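PDB 5CFJ: BIS(5'-nucleosyl)-tetraphosphatase (Diadenosine tetraphosphatase), putative from Plasmodium falciparum, which probably hydrolyses diadenosine tetraphosphate asymmetrically, to ATP and AMP, as a member of the Nudix hydrolase family. Local coordinates for residues K7-L12 with L58-R63; L33-S38 with D114-Y119; W44-G49 with T96-A101. One frame throughout, in Å; residues are numbered along the deposited sequence.

Interaction 1. Residues K7-L12 with L58-R63; sequences KAFGIL and LETAVR
Ala-61 of the helix sits against Gly-10 of the strand, and this pair is the closest part of the contact. The Ala-61 CB rests on the flat peptide of the glycine, 3.4 Å from Gly-10 C. The two CA atoms are only 4.0 Å apart, and the short axes of strand and helix come within 6.0 Å, at 63° to each other.

Side-chain packing flanks this backbone contact. Ile-11 reaches Ala-61 through its CG1 branch. With chi1 at -61°, CG1 stands beside the backbone N, and CD1 beyond it lies 3.8 Å from Ala-61 CB. Ile-11 CG1 itself is 3.6 Å from Ala-61 O. Ile-11 CD1 also meets Leu-58 CD1 at 4.2 Å, and Val-62 CG2 lies a little farther off.

The helix belongs to the Nudix box of residues 49-70, whose sequence fits this Nudix family protein. Strand 6-16 therefore packs against the first turns of the Nudix helix.

Toward the start of the strand, Phe-9 and Thr-60 meet through carbon. Thr-60 CG2 lies 3.8 Å from Phe-9 CB and approaches the ring obliquely at CD1. The His-51 ring stacks on Phe-9.

No hydrogen bond joins the two segments, and the Thr-60 hydroxyl is engaged elsewhere, with Glu-55 and His-51.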
loop_
_atom_site.group_PDB
_atom_site.type_symbol
_atom_site.label_atom_id
_atom_site.label_comp_id
_atom_site.label_asym_id
_atom_site.label_seq_id
_atom_site.Cartn_x
_atom_site.Cartn_y
_atom_site.Cartn_z
ATOM N N LYS A 7 -12.026 -5.275 -8.604
ATOM C CA LYS A 7 -11.738 -5.263 -7.177
ATOM C C LYS A 7 -10.313 -5.692 -6.866
ATOM O O LYS A 7 -9.868 -6.761 -7.290
ATOM C CB LYS A 7 -12.719 -6.172 -6.439
ATOM C CG LYS A 7 -14.172 -5.744 -6.573
ATOM C CD LYS A 7 -15.084 -6.681 -5.809
ATOM N N ALA A 8 -9.605 -4.860 -6.114
ATOM C CA ALA A 8 -8.247 -5.166 -5.697
ATOM C C ALA A 8 -8.098 -5.041 -4.193
ATOM O O ALA A 8 -8.921 -4.421 -3.517
ATOM C CB ALA A 8 -7.247 -4.259 -6.403
ATOM N N PHE A 9 -7.017 -5.625 -3.691
ATOM C CA PHE A 9 -6.769 -5.767 -2.270
ATOM C C PHE A 9 -5.281 -5.617 -2.040
ATOM O O PHE A 9 -4.473 -6.194 -2.770
ATOM C CB PHE A 9 -7.271 -7.130 -1.779
ATOM C CG PHE A 9 -8.713 -7.360 -2.093
ATOM C CD1 PHE A 9 -9.092 -7.865 -3.324
ATOM C CD2 PHE A 9 -9.700 -6.991 -1.192
ATOM C CE1 PHE A 9 -10.426 -8.030 -3.635
ATOM C CE2 PHE A 9 -11.033 -7.157 -1.503
ATOM C CZ PHE A 9 -11.390 -7.683 -2.723
ATOM N N GLY A 10 -4.908 -4.849 -1.027
ATOM C CA GLY A 10 -3.507 -4.626 -0.755
ATOM C C GLY A 10 -3.206 -4.390 0.700
ATOM O O GLY A 10 -4.101 -4.167 1.518
ATOM N N ILE A 11 -1.925 -4.451 1.022
ATOM C CA ILE A 11 -1.469 -4.115 2.358
ATOM C C ILE A 11 -0.931 -2.694 2.313
ATOM O O ILE A 11 -0.029 -2.385 1.533
ATOM C CB ILE A 11 -0.375 -5.076 2.885
ATOM C CG1 ILE A 11 -0.893 -6.520 2.974
ATOM C CG2 ILE A 11 0.166 -4.586 4.235
ATOM C CD1 ILE A 11 -1.973 -6.732 4.043
ATOM N N LEU A 12 -1.507 -1.818 3.127
ATOM C CA LEU A 12 -0.907 -0.515 3.368
ATOM C C LEU A 12 0.158 -0.735 4.432
ATOM O O LEU A 12 -0.119 -0.744 5.635
ATOM C CB LEU A 12 -1.949 0.515 3.798
ATOM C CG LEU A 12 -1.408 1.915 4.073
ATOM C CD1 LEU A 12 -0.778 2.493 2.809
ATOM C CD2 LEU A 12 -2.523 2.810 4.597
ATOM N N LEU A 58 -8.105 -10.155 2.667
ATOM C CA LEU A 58 -6.839 -10.101 3.387
ATOM C C LEU A 58 -5.832 -11.089 2.804
ATOM O O LEU A 58 -4.664 -10.759 2.633
ATOM C CB LEU A 58 -7.060 -10.375 4.876
ATOM C CG LEU A 58 -5.813 -10.309 5.755
ATOM C CD1 LEU A 58 -5.171 -8.932 5.680
ATOM C CD2 LEU A 58 -6.159 -10.663 7.193
ATOM N N GLU A 59 -6.274 -12.304 2.491
ATOM C CA GLU A 59 -5.380 -13.275 1.869
ATOM C C GLU A 59 -4.838 -12.758 0.540
ATOM O O GLU A 59 -3.651 -12.901 0.246
ATOM C CB GLU A 59 -6.088 -14.619 1.677
ATOM C CG GLU A 59 -6.223 -15.418 2.969
ATOM C CD GLU A 59 -7.083 -16.658 2.826
ATOM O OE1 GLU A 59 -7.976 -16.686 1.956
ATOM O OE2 GLU A 59 -6.862 -17.613 3.592
ATOM N N THR A 60 -5.701 -12.138 -0.256
ATOM C CA THR A 60 -5.257 -11.556 -1.519
ATOM C C THR A 60 -4.205 -10.479 -1.259
ATOM O O THR A 60 -3.161 -10.451 -1.896
ATOM C CB THR A 60 -6.433 -10.954 -2.300
ATOM O OG1 THR A 60 -7.344 -12.001 -2.658
ATOM C CG2 THR A 60 -5.955 -10.232 -3.552
ATOM N N ALA A 61 -4.476 -9.603 -0.299
ATOM C CA ALA A 61 -3.561 -8.520 0.025
ATOM C C ALA A 61 -2.189 -9.064 0.444
ATOM O O ALA A 61 -1.148 -8.588 -0.021
ATOM C CB ALA A 61 -4.141 -7.662 1.111
ATOM N N VAL A 62 -2.191 -10.073 1.315
ATOM C CA VAL A 62 -0.952 -10.676 1.786
ATOM C C VAL A 62 -0.173 -11.314 0.639
ATOM O O VAL A 62 1.037 -11.105 0.496
ATOM C CB VAL A 62 -1.237 -11.717 2.884
ATOM C CG1 VAL A 62 0.001 -12.564 3.167
ATOM C CG2 VAL A 62 -1.724 -11.015 4.153
ATOM N N ARG A 63 -0.867 -12.073 -0.206
ATOM C CA ARG A 63 -0.192 -12.703 -1.333
ATOM C C ARG A 63 0.391 -11.683 -2.306
ATOM O O ARG A 63 1.532 -11.814 -2.729
ATOM C CB ARG A 63 -1.133 -13.630 -2.083
ATOM C CG ARG A 63 -0.452 -14.303 -3.282
ATOM C CD ARG A 63 -1.404 -15.180 -4.106
ATOM N NE ARG A 63 -2.677 -14.503 -4.338
ATOM C CZ ARG A 63 -2.854 -13.509 -5.203
ATOM N NH1 ARG A 63 -1.837 -13.066 -5.940
ATOM N NH2 ARG A 63 -4.045 -12.940 -5.313
#

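Interaction 2. Residues L33-S38 with D114-Y119. With SO4 (sulfate ion), chain C.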
loop_
_atom_site.group_PDB
_atom_site.type_symbol
_atom_site.label_atom_id
_atom_site.label_comp_id
_atom_site.label_asym_id
_atom_site.label_seq_id
_atom_site.Cartn_x
_atom_site.Cartn_y
_atom_site.Cartn_z
ATOM N N LEU A 33 5.102 2.116 2.356
ATOM C CA LEU A 33 5.819 1.573 1.210
ATOM C C LEU A 33 5.017 1.745 -0.069
ATOM O O LEU A 33 3.950 1.158 -0.226
ATOM C CB LEU A 33 6.153 0.098 1.428
ATOM C CG LEU A 33 6.895 -0.600 0.286
ATOM C CD1 LEU A 33 8.238 0.078 0.027
ATOM C CD2 LEU A 33 7.094 -2.085 0.595
ATOM N N PHE A 34 5.551 2.546 -0.985
ATOM C CA PHE A 34 4.923 2.777 -2.279
ATOM C C PHE A 34 5.800 2.237 -3.397
ATOM O O PHE A 34 7.024 2.335 -3.343
ATOM C CB PHE A 34 4.611 4.268 -2.476
ATOM C CG PHE A 34 3.275 4.664 -1.934
ATOM C CD1 PHE A 34 2.277 5.082 -2.791
ATOM C CD2 PHE A 34 2.993 4.571 -0.576
ATOM C CE1 PHE A 34 1.029 5.416 -2.317
ATOM C CE2 PHE A 34 1.746 4.909 -0.097
ATOM C CZ PHE A 34 0.758 5.329 -0.968
ATOM N N LEU A 35 5.141 1.656 -4.392
ATOM C CA LEU A 35 5.803 0.972 -5.492
ATOM C C LEU A 35 5.466 1.676 -6.799
ATOM O O LEU A 35 4.297 2.010 -7.043
ATOM C CB LEU A 35 5.355 -0.487 -5.555
ATOM C CG LEU A 35 5.358 -1.260 -4.238
ATOM C CD1 LEU A 35 4.842 -2.672 -4.476
ATOM C CD2 LEU A 35 6.741 -1.314 -3.627
ATOM N N LYS A 36 6.480 1.903 -7.630
ATOM C CA LYS A 36 6.288 2.601 -8.894
ATOM C C LYS A 36 6.007 1.614 -10.019
ATOM O O LYS A 36 6.856 0.794 -10.367
ATOM C CB LYS A 36 7.510 3.451 -9.235
ATOM C CG LYS A 36 7.288 4.309 -10.465
ATOM C CD LYS A 36 8.519 5.101 -10.849
ATOM C CE LYS A 36 8.254 5.949 -12.080
ATOM N NZ LYS A 36 9.371 6.894 -12.327
ATOM N N ALA A 37 4.814 1.701 -10.590
ATOM C CA ALA A 37 4.402 0.772 -11.634
ATOM C C ALA A 37 5.314 0.836 -12.856
ATOM O O ALA A 37 5.700 1.923 -13.295
ATOM C CB ALA A 37 2.973 1.054 -12.037
ATOM N N SER A 38 5.640 -0.332 -13.405
ATOM C CA SER A 38 6.480 -0.439 -14.600
ATOM C C SER A 38 5.731 -0.067 -15.867
ATOM O O SER A 38 6.328 0.381 -16.845
ATOM C CB SER A 38 7.024 -1.860 -14.759
ATOM O OG SER A 38 7.871 -2.218 -13.690
ATOM N N ASP A 114 8.491 -7.783 -11.758
ATOM C CA ASP A 114 8.489 -7.034 -13.014
ATOM C C ASP A 114 7.391 -5.967 -13.062
ATOM O O ASP A 114 7.404 -5.100 -13.935
ATOM C CB ASP A 114 8.366 -7.977 -14.222
ATOM C CG ASP A 114 7.159 -8.903 -14.147
ATOM O OD1 ASP A 114 6.290 -8.715 -13.273
ATOM O OD2 ASP A 114 7.080 -9.832 -14.983
ATOM N N GLU A 115 6.460 -6.020 -12.113
ATOM C CA GLU A 115 5.355 -5.070 -12.069
ATOM C C GLU A 115 5.792 -3.657 -11.678
ATOM O O GLU A 115 5.079 -2.684 -11.945
ATOM C CB GLU A 115 4.284 -5.570 -11.099
ATOM C CG GLU A 115 2.959 -4.839 -11.180
ATOM C CD GLU A 115 1.815 -5.685 -10.665
ATOM O OE1 GLU A 115 2.086 -6.763 -10.097
ATOM O OE2 GLU A 115 0.647 -5.269 -10.817
ATOM N N HIS A 116 6.953 -3.544 -11.036
ATOM C CA HIS A 116 7.417 -2.253 -10.539
ATOM C C HIS A 116 8.889 -2.005 -10.819
ATOM O O HIS A 116 9.681 -2.936 -10.865
ATOM C CB HIS A 116 7.162 -2.151 -9.040
ATOM C CG HIS A 116 5.721 -2.289 -8.676
ATOM N ND1 HIS A 116 5.178 -3.477 -8.231
ATOM C CD2 HIS A 116 4.700 -1.402 -8.719
ATOM C CE1 HIS A 116 3.891 -3.307 -7.998
ATOM N NE2 HIS A 116 3.574 -2.056 -8.291
ATOM N N THR A 117 9.251 -0.735 -10.972
ATOM C CA THR A 117 10.631 -0.380 -11.286
ATOM C C THR A 117 11.360 0.253 -10.107
ATOM O O THR A 117 12.583 0.350 -10.117
ATOM C CB THR A 117 10.704 0.598 -12.465
ATOM O OG1 THR A 117 9.956 1.776 -12.147
ATOM C CG2 THR A 117 10.138 -0.036 -13.723
ATOM N N ASP A 118 10.616 0.682 -9.095
ATOM C CA ASP A 118 11.202 1.400 -7.972
ATOM C C ASP A 118 10.272 1.313 -6.772
ATOM O O ASP A 118 9.104 0.958 -6.916
ATOM C CB ASP A 118 11.449 2.861 -8.357
ATOM C CG ASP A 118 12.485 3.545 -7.484
ATOM O OD1 ASP A 118 13.141 2.875 -6.656
ATOM O OD2 ASP A 118 12.651 4.775 -7.637
ATOM N N TYR A 119 10.790 1.623 -5.589
ATOM C CA TYR A 119 9.960 1.728 -4.394
ATOM C C TYR A 119 10.493 2.850 -3.542
ATOM O O TYR A 119 11.672 3.192 -3.620
ATOM C CB TYR A 119 9.948 0.426 -3.590
ATOM C CG TYR A 119 11.278 0.082 -2.953
ATOM C CD1 TYR A 119 11.610 0.540 -1.678
ATOM C CD2 TYR A 119 12.205 -0.696 -3.632
ATOM C CE1 TYR A 119 12.840 0.223 -1.105
ATOM C CE2 TYR A 119 13.427 -1.015 -3.072
ATOM C CZ TYR A 119 13.743 -0.551 -1.816
ATOM O OH TYR A 119 14.963 -0.883 -1.268
HETATM S S SO4 C . 8.418 9.779 -10.563
HETATM O O1 SO4 C . 9.658 9.037 -10.346
HETATM O O2 SO4 C . 7.462 8.949 -11.286
HETATM O O3 SO4 C . 7.839 10.158 -9.278
HETATM O O4 SO4 C . 8.702 10.976 -11.350
HETATM O O HOH W 1 2.045 0.518 -8.182
HETATM O O HOH W 2 11.568 5.901 -9.851
#
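Leu-35 lies over one face of the His-116 ring. Its CB is 3.5 Å from the ring centroid and 19° off the normal, a CH-pi contact, while its CD1 reaches CE1. The opposite face is covered by Glu-115 CG. A water in the plane of the ring bridges His-116 NE2 and Leu-35 O. Tyr-119 stands on the same side of the sheet as Leu-35, and its CB meets Leu-35 CD2 at 3.6 Å. Leu-33 CD1 touches the tyrosine ring obliquely at CD1.

Backbone bonds hold the two segments antiparallel. Lys-36 N donates to Asp-118 O at 2.9 Å in an almost straight bond. Thr-117 N donates to Lys-36 O, also at 2.9 Å. Beyond the strand, Ser-38 N binds Glu-115 O at 2.8 Å.

Lys-36 leaves the sheet on the other side. Its CG is anti to the backbone N (chi1 -174°), and the chain continues extended past Thr-117 OG1. NZ binds two oxygens of a sulfate, O1 at 2.9 Å and O2 at 3.0 Å. Asp-118 has its salt bridge with Lys-120.

Farther out, Glu-68 and Thr-69 of the Nudix helix pack on Leu-35. The contact thus pairs two strands of the Nudix sheet, with Leu-35 and His-116 both touching Glu-68 of the helix, and a cationic lysine that can attract an anion, here a sulfate that probably came from the crystallisation liquor.

Interaction 3. Residues W44-G49 with T96-A101; sequences WTPPKG and TTYYLA. With SO4 (sulfate ion), chain B; SO4 (sulfate ion), chain C.
The Tyr-98 ring has Thr-96 CG2 over one face, 3.4 Å above the plane and offset toward the rim. Pro-47 O lies at its edge, near the plane. The Pro-46 and Tyr-98 side chains cross at about a right angle, with Pro-46 CG 3.6 Å from Tyr-98 CE1. The phenol oxygen touches carbons of segment 44-49: Lys-48 CD is 3.3 Å from Tyr-98 OH, with Lys-48 CE and Pro-46 CD close behind.

A second flat group, Trp-44, lies apart from this cluster. A sulfate lies at the edge of its indole, in plane, and Trp-44 NE1 donates to sulfate O3 at 3.1 Å. A second bond, to O2, is weak. Tyr-130 packs edge-to-face with the indole.

Lys-48 joins the tyrosine to a second sulfate. Its CG stands between the backbone N and the carbonyl carbon (chi1 66°). Thr-96 CG2 touches its CD at 3.7 Å, crossing at about a right angle. The chain then bends at chi4 (57°), which brings NZ to 2.8 Å from sulfate O1. His-43, Tyr-87 and Lys-94 also bind this ion. Tyr-87 OH is in addition bonded to Thr-96 OG1, which may help to fix Tyr-87 at the sulfate.

One bond is internal to segment 44-49, from Thr-45 OG1 to Pro-46 O at 2.8 Å. Another reaches out, from Lys-48 N to Glu-68 OE1 of the Nudix helix.

Both sulfates probably come from the crystallisation liquor. Even so, the basic and tyrosine-lined anion site at Lys-48, beside the Nudix box, is consistent with a place for substrate phosphate, as expected in the cleft of a Nudix Ap4A hydrolase.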
loop_
_atom_site.group_PDB
_atom_site.type_symbol
_atom_site.label_atom_id
_atom_site.label_comp_id
_atom_site.label_asym_id
_atom_site.label_seq_id
_atom_site.Cartn_x
_atom_site.Cartn_y
_atom_site.Cartn_z
ATOM N N TRP A 44 2.404 5.525 -8.463
ATOM C CA TRP A 44 2.892 4.954 -7.220
ATOM C C TRP A 44 1.719 4.502 -6.367
ATOM O O TRP A 44 0.814 5.284 -6.105
ATOM C CB TRP A 44 3.695 5.988 -6.448
ATOM C CG TRP A 44 4.970 6.461 -7.095
ATOM C CD1 TRP A 44 5.097 7.431 -8.058
ATOM C CD2 TRP A 44 6.298 6.027 -6.786
ATOM N NE1 TRP A 44 6.422 7.608 -8.374
ATOM C CE2 TRP A 44 7.180 6.764 -7.604
ATOM C CE3 TRP A 44 6.828 5.085 -5.897
ATOM C CZ2 TRP A 44 8.559 6.587 -7.555
ATOM C CZ3 TRP A 44 8.199 4.914 -5.853
ATOM C CH2 TRP A 44 9.048 5.660 -6.676
ATOM N N THR A 45 1.727 3.247 -5.928
ATOM C CA THR A 45 0.689 2.741 -5.029
ATOM C C THR A 45 1.305 1.789 -4.012
ATOM O O THR A 45 2.419 1.307 -4.213
ATOM C CB THR A 45 -0.436 1.970 -5.785
ATOM O OG1 THR A 45 0.032 0.673 -6.166
ATOM C CG2 THR A 45 -0.942 2.724 -7.014
ATOM N N PRO A 46 0.568 1.481 -2.931
ATOM C CA PRO A 46 1.003 0.370 -2.079
ATOM C C PRO A 46 0.900 -0.955 -2.839
ATOM O O PRO A 46 0.315 -1.007 -3.926
ATOM C CB PRO A 46 0.018 0.417 -0.896
ATOM C CG PRO A 46 -0.611 1.791 -0.964
ATOM C CD PRO A 46 -0.659 2.121 -2.420
ATOM N N PRO A 47 1.481 -2.026 -2.285
ATOM C CA PRO A 47 1.307 -3.356 -2.879
ATOM C C PRO A 47 -0.171 -3.759 -2.893
ATOM O O PRO A 47 -0.849 -3.596 -1.885
ATOM C CB PRO A 47 2.120 -4.264 -1.951
ATOM C CG PRO A 47 2.987 -3.336 -1.142
ATOM C CD PRO A 47 2.218 -2.080 -1.013
ATOM N N LYS A 48 -0.653 -4.273 -4.019
ATOM C CA LYS A 48 -2.052 -4.654 -4.171
ATOM C C LYS A 48 -2.254 -5.477 -5.433
ATOM O O LYS A 48 -1.406 -5.467 -6.330
ATOM C CB LYS A 48 -2.951 -3.423 -4.237
ATOM C CG LYS A 48 -2.720 -2.569 -5.466
ATOM C CD LYS A 48 -3.807 -1.528 -5.601
ATOM C CE LYS A 48 -3.438 -0.471 -6.628
ATOM N NZ LYS A 48 -3.161 -1.056 -7.967
ATOM N N GLY A 49 -3.393 -6.154 -5.516
ATOM C CA GLY A 49 -3.770 -6.823 -6.748
ATOM C C GLY A 49 -5.111 -7.514 -6.665
ATOM O O GLY A 49 -5.852 -7.358 -5.692
ATOM N N THR A 96 -10.533 -0.614 -4.391
ATOM C CA THR A 96 -9.363 -1.232 -3.792
ATOM C C THR A 96 -9.480 -1.146 -2.283
ATOM O O THR A 96 -9.739 -0.079 -1.750
ATOM C CB THR A 96 -8.063 -0.572 -4.250
ATOM O OG1 THR A 96 -7.961 -0.690 -5.674
ATOM C CG2 THR A 96 -6.876 -1.258 -3.600
ATOM N N THR A 97 -9.312 -2.276 -1.604
ATOM C CA THR A 97 -9.333 -2.304 -0.154
ATOM C C THR A 97 -7.922 -2.477 0.367
ATOM O O THR A 97 -7.222 -3.404 -0.041
ATOM C CB THR A 97 -10.219 -3.429 0.360
ATOM O OG1 THR A 97 -11.551 -3.231 -0.125
ATOM C CG2 THR A 97 -10.252 -3.455 1.874
ATOM N N TYR A 98 -7.501 -1.559 1.236
ATOM C CA TYR A 98 -6.189 -1.619 1.867
ATOM C C TYR A 98 -6.332 -1.980 3.334
ATOM O O TYR A 98 -7.199 -1.441 4.027
ATOM C CB TYR A 98 -5.463 -0.284 1.740
ATOM C CG TYR A 98 -5.065 0.064 0.333
ATOM C CD1 TYR A 98 -3.950 -0.519 -0.257
ATOM C CD2 TYR A 98 -5.805 0.979 -0.416
ATOM C CE1 TYR A 98 -3.574 -0.193 -1.548
ATOM C CE2 TYR A 98 -5.432 1.311 -1.703
ATOM C CZ TYR A 98 -4.322 0.718 -2.269
ATOM O OH TYR A 98 -3.935 1.036 -3.558
ATOM N N TYR A 99 -5.457 -2.873 3.791
ATOM C CA TYR A 99 -5.391 -3.311 5.185
ATOM C C TYR A 99 -4.078 -2.806 5.749
ATOM O O TYR A 99 -3.026 -3.085 5.190
ATOM C CB TYR A 99 -5.460 -4.838 5.288
ATOM C CG TYR A 99 -6.649 -5.447 4.568
ATOM C CD1 TYR A 99 -6.561 -5.796 3.228
ATOM C CD2 TYR A 99 -7.857 -5.653 5.219
ATOM C CE1 TYR A 99 -7.633 -6.347 2.555
ATOM C CE2 TYR A 99 -8.944 -6.206 4.549
ATOM C CZ TYR A 99 -8.818 -6.539 3.219
ATOM O OH TYR A 99 -9.873 -7.082 2.537
ATOM N N LEU A 100 -4.129 -2.059 6.842
ATOM C CA LEU A 100 -2.919 -1.490 7.429
ATOM C C LEU A 100 -2.079 -2.544 8.135
ATOM O O LEU A 100 -2.610 -3.387 8.856
ATOM C CB LEU A 100 -3.296 -0.390 8.416
ATOM C CG LEU A 100 -2.178 0.425 9.077
ATOM C CD1 LEU A 100 -1.390 1.245 8.062
ATOM C CD2 LEU A 100 -2.745 1.326 10.158
ATOM N N ALA A 101 -0.768 -2.489 7.944
ATOM C CA ALA A 101 0.141 -3.365 8.675
ATOM C C ALA A 101 1.417 -2.613 9.001
ATOM O O ALA A 101 1.840 -1.757 8.225
ATOM C CB ALA A 101 0.456 -4.614 7.869
HETATM S S SO4 B . -4.784 1.584 -9.825
HETATM O O1 SO4 B . -3.408 1.136 -9.639
HETATM O O2 SO4 B . -5.704 0.842 -8.971
HETATM O O3 SO4 B . -4.865 3.009 -9.515
HETATM O O4 SO4 B . -5.158 1.394 -11.225
HETATM S S SO4 C . 8.418 9.779 -10.563
HETATM O O1 SO4 C . 9.658 9.037 -10.346
HETATM O O2 SO4 C . 7.462 8.949 -11.286
HETATM O O3 SO4 C . 7.839 10.158 -9.278
HETATM O O4 SO4 C . 8.702 10.976 -11.350
#

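In the fold
All three interactions reach the same mixed sheet. Interactions 1 and 3 are close, with centres about 6 Å apart. Strand 6-16 of interaction 1 lies between strands 44-50 and 92-103, which carry interaction 3. A hydrogen bond joins Phe-9 N to Gly-49 O, and probably another joins Leu-12 N to Tyr-99 O. Interaction 2 lies about 13 Å from interaction 3 and 16 Å from interaction 1, centre to centre. It is tied to interaction 3 by Leu-35 N bonding to Thr-45 O, and both touch one sulfate. Along the chain interaction 1 alternates with each of the others, and interaction 3 is nested within interaction 2. The Nudix helix, residues 57-69, packs at all three places.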